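Local coordinates for protein 6-phospho-beta-d glycosidase (Streptococcus pyogenes, PDB 5FOO) that probably hydrolyses 6-phospho-beta-glucosides as a family 1 glycoside hydrolase, and holds 6-phosphocyclophellitol in its ligand pocket, at residues I77-T80 with R81-D85; A350-R354 with D355-N359; R444-A448 with S449-F453. The protein carries 1 engineered substitution. All coordinates share one frame; numbering follows the deposited sequence.

Contact 1: residues I77-T80 with R81-D85; sequences IQWT and RLIDD
Gln78 O accepts two backbone N-H groups, and the geometry separates them. Leu82 N lies 3.0 Å from Gln78 O, almost in line with its C=O bond and with an N-H...O angle of 164°. Arg81 N is 2.9 Å from Gln78 O but sits well above the carbonyl plane. Next along, Ile83 N bonds to Trp79 O at 3.2 Å. Beside these bonds Ile83 CG1 packs at the indole edge, 3.7 Å from Trp79 CD1 and near the ring plane. Trp79 leaves the backbone pointing away from Ile83, yet with CG anti to the backbone N (chi1 -163°) the five-membered ring is carried back to it. Ile77 CG2 meets a methyl branch of Leu82, CD2, at 4.0 Å. The bonds define helix 79-82, a single short turn with Gln78 at its N-cap, directly after strand 72-76, the second strand of the eight-stranded TIM barrel. Further out, Glu20 OE1 receives both Gln78 NE2 and Arg81 NE, the latter as a salt bridge, while Lys25 and Asn29 bond to Gln78 OE1. On the apolar side, Phe145 of helix 136-153 stacks on Trp79 and touches Ile77 and Ile83.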
loop_
_atom_site.group_PDB
_atom_site.type_symbol
_atom_site.label_atom_id
_atom_site.label_comp_id
_atom_site.label_asym_id
_atom_site.label_seq_id
_atom_site.Cartn_x
_atom_site.Cartn_y
_atom_site.Cartn_z
ATOM N N ILE A 77 -5.601 -8.982 -5.177
ATOM C CA ILE A 77 -6.221 -9.615 -6.359
ATOM C C ILE A 77 -6.082 -8.598 -7.496
ATOM O O ILE A 77 -6.444 -7.402 -7.333
ATOM C CB ILE A 77 -7.718 -9.960 -6.108
ATOM C CG1 ILE A 77 -7.885 -11.040 -5.024
ATOM C CG2 ILE A 77 -8.432 -10.386 -7.380
ATOM C CD1 ILE A 77 -9.338 -11.296 -4.590
ATOM N N GLN A 78 -5.566 -9.086 -8.619
ATOM C CA GLN A 78 -5.422 -8.304 -9.877
ATOM C C GLN A 78 -6.667 -8.348 -10.683
ATOM O O GLN A 78 -7.044 -9.397 -11.125
ATOM C CB GLN A 78 -4.278 -8.805 -10.729
ATOM C CG GLN A 78 -2.914 -8.604 -10.047
ATOM C CD GLN A 78 -1.741 -8.748 -11.021
ATOM O OE1 GLN A 78 -1.493 -7.880 -11.834
ATOM N NE2 GLN A 78 -1.016 -9.848 -10.910
ATOM N N TRP A 79 -7.281 -7.179 -10.871
ATOM C CA TRP A 79 -8.328 -6.945 -11.824
ATOM C C TRP A 79 -7.985 -7.566 -13.199
ATOM O O TRP A 79 -8.848 -8.185 -13.865
ATOM C CB TRP A 79 -8.466 -5.420 -11.924
ATOM C CG TRP A 79 -9.692 -4.888 -12.520
ATOM C CD1 TRP A 79 -10.672 -5.581 -13.167
ATOM C CD2 TRP A 79 -10.086 -3.491 -12.542
ATOM N NE1 TRP A 79 -11.651 -4.713 -13.610
ATOM C CE2 TRP A 79 -11.322 -3.426 -13.230
ATOM C CE3 TRP A 79 -9.503 -2.287 -12.045
ATOM C CZ2 TRP A 79 -11.979 -2.224 -13.451
ATOM C CZ3 TRP A 79 -10.158 -1.112 -12.256
ATOM C CH2 TRP A 79 -11.384 -1.075 -12.974
ATOM N N THR A 80 -6.723 -7.417 -13.605
ATOM C CA THR A 80 -6.249 -7.913 -14.876
ATOM C C THR A 80 -6.146 -9.437 -14.952
ATOM O O THR A 80 -6.069 -9.949 -16.044
ATOM C CB THR A 80 -4.856 -7.331 -15.225
ATOM O OG1 THR A 80 -3.901 -7.607 -14.169
ATOM C CG2 THR A 80 -4.968 -5.859 -15.502
ATOM N N ARG A 81 -6.173 -10.150 -13.814
ATOM C CA ARG A 81 -6.223 -11.646 -13.792
ATOM C C ARG A 81 -7.638 -12.170 -13.615
ATOM O O ARG A 81 -8.003 -13.125 -14.249
ATOM C CB ARG A 81 -5.346 -12.205 -12.649
ATOM C CG ARG A 81 -5.322 -13.709 -12.588
ATOM C CD ARG A 81 -4.400 -14.220 -11.533
ATOM N NE ARG A 81 -3.005 -13.908 -11.756
ATOM C CZ ARG A 81 -2.212 -14.447 -12.666
ATOM N NH1 ARG A 81 -2.647 -15.338 -13.488
ATOM N NH2 ARG A 81 -0.908 -14.063 -12.737
ATOM N N LEU A 82 -8.410 -11.575 -12.717
ATOM C CA LEU A 82 -9.745 -12.132 -12.370
ATOM C C LEU A 82 -10.814 -11.898 -13.442
ATOM O O LEU A 82 -11.705 -12.726 -13.618
ATOM C CB LEU A 82 -10.259 -11.572 -11.062
ATOM C CG LEU A 82 -11.557 -12.212 -10.515
ATOM C CD1 LEU A 82 -11.442 -13.761 -10.430
ATOM C CD2 LEU A 82 -11.839 -11.615 -9.144
ATOM N N ILE A 83 -10.738 -10.767 -14.143
ATOM C CA ILE A 83 -11.790 -10.368 -15.034
ATOM C C ILE A 83 -11.475 -10.607 -16.498
ATOM O O ILE A 83 -10.374 -10.368 -16.965
ATOM C CB ILE A 83 -12.181 -8.899 -14.774
ATOM C CG1 ILE A 83 -12.704 -8.708 -13.351
ATOM C CG2 ILE A 83 -13.225 -8.429 -15.803
ATOM C CD1 ILE A 83 -13.906 -9.587 -12.951
ATOM N N ASP A 84 -12.465 -11.115 -17.220
ATOM C CA ASP A 84 -12.336 -11.407 -18.618
ATOM C C ASP A 84 -12.784 -10.138 -19.378
ATOM O O ASP A 84 -11.957 -9.418 -19.913
ATOM C CB ASP A 84 -13.164 -12.657 -18.959
ATOM C CG ASP A 84 -13.261 -12.930 -20.477
ATOM O OD1 ASP A 84 -12.638 -12.263 -21.322
ATOM O OD2 ASP A 84 -14.020 -13.812 -20.838
ATOM N N ASP A 85 -14.076 -9.815 -19.334
ATOM C CA ASP A 85 -14.608 -8.676 -20.067
ATOM C C ASP A 85 -14.812 -7.628 -18.967
ATOM O O ASP A 85 -15.602 -7.825 -18.057
ATOM C CB ASP A 85 -15.908 -9.116 -20.789
ATOM C CG ASP A 85 -16.736 -7.942 -21.366
ATOM O OD1 ASP A 85 -16.460 -6.754 -21.115
ATOM O OD2 ASP A 85 -17.741 -8.255 -22.054
#

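Contact 2: residues A350-R354 with D355-N359; sequences AIKMR and DHYDN
Arg354 and Asp355, neighbours at the C-terminal end of helix 344-356, join in a side-on salt bridge; this helix leads into strand 362-367, the seventh of the TIM barrel. Among the charged contacts, Arg354 NE lies 2.8 Å from Asp355 OD1, which it meets from above the carboxylate plane. Arg354 NH2 reaches the syn lone pair of Asp355 OD2 at 2.9 Å, and the guanidinium and carboxylate planes are 36° apart. A bend at chi3 of Arg354 (65°) turns the guanidinium edge toward the acid. Ile351 CD1 rests over one guanidinium face, near its rim, and Ala406 O accepts from Arg354 NH1. Lys352 NZ stands over one face of the His356 ring, 4.5 Å from His356 NE2, a proximity that would probably disfavour a protonated imidazole.

The buried packing is a Met-aromatic contact: Met353 SD lies 5.3 Å from the centroid of the Tyr357 ring, obliquely placed, and Met353 CE touches Tyr357 CB at 4.0 Å. Met253 of helix 235-258 touches both side chains.

Backbone bonds finish the helix. Tyr357 N reaches Met353 O at 3.2 Å, and Asn359 N adds a weak bond to that oxygen after Asp358 and Asn359 adopt positive phi. The Asn359 amide bonds to Asn409 N and Gly407 O, its OD1 lying 3.5 Å from Arg354 CA.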
loop_
_atom_site.group_PDB
_atom_site.type_symbol
_atom_site.label_atom_id
_atom_site.label_comp_id
_atom_site.label_asym_id
_atom_site.label_seq_id
_atom_site.Cartn_x
_atom_site.Cartn_y
_atom_site.Cartn_z
ATOM N N ALA A 350 0.503 6.636 15.646
ATOM C CA ALA A 350 -0.369 5.947 16.605
ATOM C C ALA A 350 -1.158 6.949 17.431
ATOM O O ALA A 350 -2.364 6.770 17.610
ATOM C CB ALA A 350 0.451 5.000 17.481
ATOM N N ILE A 351 -0.491 8.033 17.832
ATOM C CA ILE A 351 -1.111 9.107 18.607
ATOM C C ILE A 351 -2.131 9.868 17.762
ATOM O O ILE A 351 -3.201 10.315 18.263
ATOM C CB ILE A 351 -0.008 10.024 19.191
ATOM C CG1 ILE A 351 0.886 9.249 20.187
ATOM C CG2 ILE A 351 -0.552 11.299 19.853
ATOM C CD1 ILE A 351 0.137 8.641 21.338
ATOM N N LYS A 352 -1.828 10.026 16.474
ATOM C CA LYS A 352 -2.741 10.720 15.569
ATOM C C LYS A 352 -4.022 9.922 15.438
ATOM O O LYS A 352 -5.069 10.489 15.387
ATOM C CB LYS A 352 -2.079 10.832 14.167
ATOM C CG LYS A 352 -2.745 11.773 13.204
ATOM C CD LYS A 352 -2.248 13.203 13.376
ATOM C CE LYS A 352 -3.136 14.165 12.579
ATOM N NZ LYS A 352 -2.763 15.576 12.841
ATOM N N MET A 353 -3.909 8.602 15.283
ATOM C CA MET A 353 -5.089 7.714 15.173
ATOM C C MET A 353 -5.943 7.832 16.436
ATOM O O MET A 353 -7.183 8.000 16.374
ATOM C CB MET A 353 -4.672 6.266 14.950
ATOM C CG MET A 353 -4.244 5.973 13.527
ATOM S SD MET A 353 -5.558 6.334 12.346
ATOM C CE MET A 353 -6.922 5.323 12.836
ATOM N N ARG A 354 -5.248 7.786 17.564
ATOM C CA ARG A 354 -5.884 7.906 18.878
ATOM C C ARG A 354 -6.702 9.183 19.038
ATOM O O ARG A 354 -7.803 9.096 19.518
ATOM C CB ARG A 354 -4.866 7.805 20.026
ATOM C CG ARG A 354 -5.555 7.509 21.395
ATOM C CD ARG A 354 -4.565 7.657 22.523
ATOM N NE ARG A 354 -4.162 9.039 22.566
ATOM C CZ ARG A 354 -3.165 9.537 23.285
ATOM N NH1 ARG A 354 -2.431 8.762 24.071
ATOM N NH2 ARG A 354 -2.880 10.844 23.194
ATOM N N ASP A 355 -6.160 10.335 18.611
ATOM C CA ASP A 355 -6.672 11.642 19.005
ATOM C C ASP A 355 -7.426 12.325 17.937
ATOM O O ASP A 355 -8.181 13.233 18.245
ATOM C CB ASP A 355 -5.560 12.575 19.472
ATOM C CG ASP A 355 -4.879 12.099 20.726
ATOM O OD1 ASP A 355 -5.453 11.260 21.417
ATOM O OD2 ASP A 355 -3.784 12.562 21.064
ATOM N N HIS A 356 -7.249 11.913 16.687
ATOM C CA HIS A 356 -7.893 12.617 15.590
ATOM C C HIS A 356 -8.768 11.730 14.730
ATOM O O HIS A 356 -9.584 12.227 13.917
ATOM C CB HIS A 356 -6.831 13.361 14.767
ATOM C CG HIS A 356 -6.119 14.421 15.555
ATOM N ND1 HIS A 356 -6.663 15.665 15.790
ATOM C CD2 HIS A 356 -4.926 14.412 16.195
ATOM C CE1 HIS A 356 -5.851 16.379 16.548
ATOM N NE2 HIS A 356 -4.789 15.641 16.811
ATOM N N TYR A 357 -8.678 10.410 14.904
ATOM C CA TYR A 357 -9.503 9.569 14.039
ATOM C C TYR A 357 -10.302 8.576 14.825
ATOM O O TYR A 357 -10.477 7.445 14.351
ATOM C CB TYR A 357 -8.612 8.928 12.966
ATOM C CG TYR A 357 -8.171 9.971 11.982
ATOM C CD1 TYR A 357 -9.039 10.466 11.023
ATOM C CD2 TYR A 357 -6.886 10.507 12.039
ATOM C CE1 TYR A 357 -8.638 11.488 10.121
ATOM C CE2 TYR A 357 -6.500 11.478 11.151
ATOM C CZ TYR A 357 -7.373 11.964 10.212
ATOM O OH TYR A 357 -6.914 12.912 9.342
ATOM N N ASP A 358 -10.771 9.049 16.003
ATOM C CA ASP A 358 -11.728 8.385 16.888
ATOM C C ASP A 358 -11.169 7.071 17.394
ATOM O O ASP A 358 -11.901 6.144 17.680
ATOM C CB ASP A 358 -13.020 8.110 16.145
ATOM C CG ASP A 358 -13.620 9.347 15.564
ATOM O OD1 ASP A 358 -13.627 10.369 16.239
ATOM O OD2 ASP A 358 -14.105 9.316 14.429
ATOM N N ASN A 359 -9.851 6.968 17.445
ATOM C CA ASN A 359 -9.211 5.693 17.703
ATOM C C ASN A 359 -9.830 4.473 17.019
ATOM O O ASN A 359 -9.821 3.378 17.616
ATOM C CB ASN A 359 -9.199 5.465 19.220
ATOM C CG ASN A 359 -7.974 4.721 19.700
ATOM O OD1 ASN A 359 -6.932 4.599 19.023
ATOM N ND2 ASN A 359 -8.076 4.246 20.911
#

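Contact 3: residues R444-A448 with S449-F453; sequences RRPKA and SAYWF
Ala448 O receives two N-H groups of unequal quality. Trp452 N approaches in the carbonyl plane at 3.1 Å from Ala448 O, with an N-H...O angle of 155°, whereas the bond from Tyr451 N to Ala448 O is weak. One residue earlier, Lys447 O accepts from Ala450 N at 2.9 Å; here the donor stands above the carbonyl plane, an i to i+3 bond, bent at 135°, before the straighter i to i+4 bond of Trp452. Together these bonds start the winding of helix 448-459 immediately behind strand 444-446.

Side chains close the same turn. Pro446 CB fits between two residues of the first helical turn, lying 4.1 Å from Ala450 CB and 3.7 Å from Tyr451 CE2. It meets the tyrosine obliquely, on the CE2 side of the ring, and the phenol oxygen is equally close: Tyr451 OH is 3.6 Å from Pro446 CB. With CG beside its own backbone N and anti to the carbonyl carbon (chi1 -62°), Tyr451 leans back toward the strand, which brings the CE2 side and the hydroxyl of its ring to the proline. Ala450 CB also approaches Lys447 O, at 3.3 Å.

The polar ends face other parts of the chain. Lys447 extends away from the helix, and its NZ forms salt bridges with Glu374 and Asp420; Ser449 OG bonds to Asp386 OD2. Glu374 and Asp420 probably offset the lysine charge, the more so as Arg389 lies close by; the bond to Asp386 holds the Ser449 hydroxyl.

Strand 444-446 pairs antiparallel with strand 435-437, and the helix it leads into sends Phe453 against strand 410-416. This is the long excursion after the eighth strand of a TIM barrel, a connection that here also carries the pocket residues Ser423, Trp424 and Tyr432, returning through a beta hairpin to its final barrel helix.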
loop_
_atom_site.group_PDB
_atom_site.type_symbol
_atom_site.label_atom_id
_atom_site.label_comp_id
_atom_site.label_asym_id
_atom_site.label_seq_id
_atom_site.Cartn_x
_atom_site.Cartn_y
_atom_site.Cartn_z
ATOM N N ARG A 444 13.661 -20.105 -2.684
ATOM C CA ARG A 444 13.627 -19.263 -1.476
ATOM C C ARG A 444 14.652 -19.729 -0.440
ATOM O O ARG A 444 14.979 -20.903 -0.348
ATOM C CB ARG A 444 12.249 -19.285 -0.801
ATOM C CG ARG A 444 11.165 -18.466 -1.459
ATOM C CD ARG A 444 10.744 -19.042 -2.776
ATOM N NE ARG A 444 9.418 -18.595 -3.166
ATOM C CZ ARG A 444 9.074 -17.967 -4.285
ATOM N NH1 ARG A 444 9.972 -17.581 -5.220
ATOM N NH2 ARG A 444 7.776 -17.687 -4.481
ATOM N N ARG A 445 15.145 -18.798 0.355
ATOM C CA ARG A 445 15.962 -19.117 1.482
ATOM C C ARG A 445 15.771 -18.097 2.577
ATOM O O ARG A 445 16.119 -16.922 2.400
ATOM C CB ARG A 445 17.438 -19.139 1.062
ATOM C CG ARG A 445 18.294 -19.407 2.278
ATOM C CD ARG A 445 19.628 -20.054 1.972
ATOM N NE ARG A 445 20.104 -20.619 3.240
ATOM C CZ ARG A 445 21.298 -21.166 3.463
ATOM N NH1 ARG A 445 22.213 -21.248 2.491
ATOM N NH2 ARG A 445 21.574 -21.619 4.694
ATOM N N PRO A 446 15.236 -18.530 3.730
ATOM C CA PRO A 446 15.025 -17.603 4.871
ATOM C C PRO A 446 16.278 -16.865 5.251
ATOM O O PRO A 446 17.353 -17.470 5.272
ATOM C CB PRO A 446 14.646 -18.543 6.011
ATOM C CG PRO A 446 13.922 -19.674 5.305
ATOM C CD PRO A 446 14.615 -19.859 3.969
ATOM N N LYS A 447 16.135 -15.591 5.597
ATOM C CA LYS A 447 17.250 -14.797 6.103
ATOM C C LYS A 447 17.183 -14.849 7.618
ATOM O O LYS A 447 16.168 -15.310 8.214
ATOM C CB LYS A 447 17.194 -13.336 5.610
ATOM C CG LYS A 447 16.884 -13.174 4.148
ATOM C CD LYS A 447 16.947 -11.702 3.710
ATOM C CE LYS A 447 16.413 -11.525 2.292
ATOM N NZ LYS A 447 15.995 -10.144 1.950
ATOM N N ALA A 448 18.253 -14.394 8.266
ATOM C CA ALA A 448 18.214 -14.301 9.717
ATOM C C ALA A 448 16.982 -13.569 10.257
ATOM O O ALA A 448 16.527 -13.888 11.354
ATOM C CB ALA A 448 19.445 -13.622 10.254
ATOM N N SER A 449 16.480 -12.569 9.543
ATOM C CA SER A 449 15.360 -11.801 10.076
ATOM C C SER A 449 14.095 -12.646 10.095
ATOM O O SER A 449 13.247 -12.410 10.922
ATOM C CB SER A 449 15.110 -10.510 9.316
ATOM O OG SER A 449 14.871 -10.846 8.003
ATOM N N ALA A 450 13.992 -13.649 9.237
ATOM C CA ALA A 450 12.830 -14.542 9.264
ATOM C C ALA A 450 12.724 -15.314 10.586
ATOM O O ALA A 450 11.598 -15.505 11.077
ATOM C CB ALA A 450 12.875 -15.522 8.107
ATOM N N TYR A 451 13.869 -15.796 11.113
ATOM C CA TYR A 451 13.917 -16.523 12.390
ATOM C C TYR A 451 13.736 -15.573 13.546
ATOM O O TYR A 451 13.115 -15.933 14.552
ATOM C CB TYR A 451 15.187 -17.401 12.538
ATOM C CG TYR A 451 15.197 -18.455 11.469
ATOM C CD1 TYR A 451 14.272 -19.526 11.490
ATOM C CD2 TYR A 451 16.079 -18.376 10.412
ATOM C CE1 TYR A 451 14.250 -20.473 10.478
ATOM C CE2 TYR A 451 16.055 -19.289 9.391
ATOM C CZ TYR A 451 15.145 -20.319 9.432
ATOM O OH TYR A 451 15.167 -21.196 8.419
ATOM N N TRP A 452 14.195 -14.345 13.421
ATOM C CA TRP A 452 13.943 -13.388 14.473
ATOM C C TRP A 452 12.444 -13.051 14.558
ATOM O O TRP A 452 11.867 -12.984 15.685
ATOM C CB TRP A 452 14.770 -12.137 14.333
ATOM C CG TRP A 452 14.378 -11.028 15.271
ATOM C CD1 TRP A 452 14.846 -10.784 16.548
ATOM C CD2 TRP A 452 13.466 -9.980 14.971
ATOM N NE1 TRP A 452 14.217 -9.670 17.065
ATOM C CE2 TRP A 452 13.372 -9.164 16.111
ATOM C CE3 TRP A 452 12.677 -9.675 13.839
ATOM C CZ2 TRP A 452 12.540 -8.052 16.152
ATOM C CZ3 TRP A 452 11.852 -8.573 13.882
ATOM C CH2 TRP A 452 11.804 -7.758 15.025
ATOM N N PHE A 453 11.807 -12.847 13.403
ATOM C CA PHE A 453 10.426 -12.392 13.403
ATOM C C PHE A 453 9.542 -13.564 13.829
ATOM O O PHE A 453 8.531 -13.357 14.434
ATOM C CB PHE A 453 10.015 -11.884 12.011
ATOM C CG PHE A 453 8.645 -11.268 11.969
ATOM C CD1 PHE A 453 8.384 -10.131 12.687
ATOM C CD2 PHE A 453 7.653 -11.792 11.167
ATOM C CE1 PHE A 453 7.126 -9.536 12.656
ATOM C CE2 PHE A 453 6.412 -11.167 11.055
ATOM C CZ PHE A 453 6.143 -10.081 11.856
#

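Overall arrangement
All three contacts are local turns of one TIM barrel, yet they hold different elements and do not touch: their centres lie 33 to 36 Å apart, contacts 1 and 2 on opposite sides of the chain's centre. Contact 1 is wholly buried, and its polar side chains find their acid partner far back in sequence. Contact 2 is partly buried at a helix end, with an arginine-aspartate pair and a lysine standing over a histidine ring at its outer side and methionine and tyrosine facing inward. Contact 3, also partly buried, starts a helix rather than ending one; its side-chain contacts are apolar, proline against alanine and tyrosine, where contact 2 adds a salt bridge to its Met-aromatic packing. Contacts 1 and 3 each approach the ligand to about 12 Å, from Gln78 and Lys447 side chains.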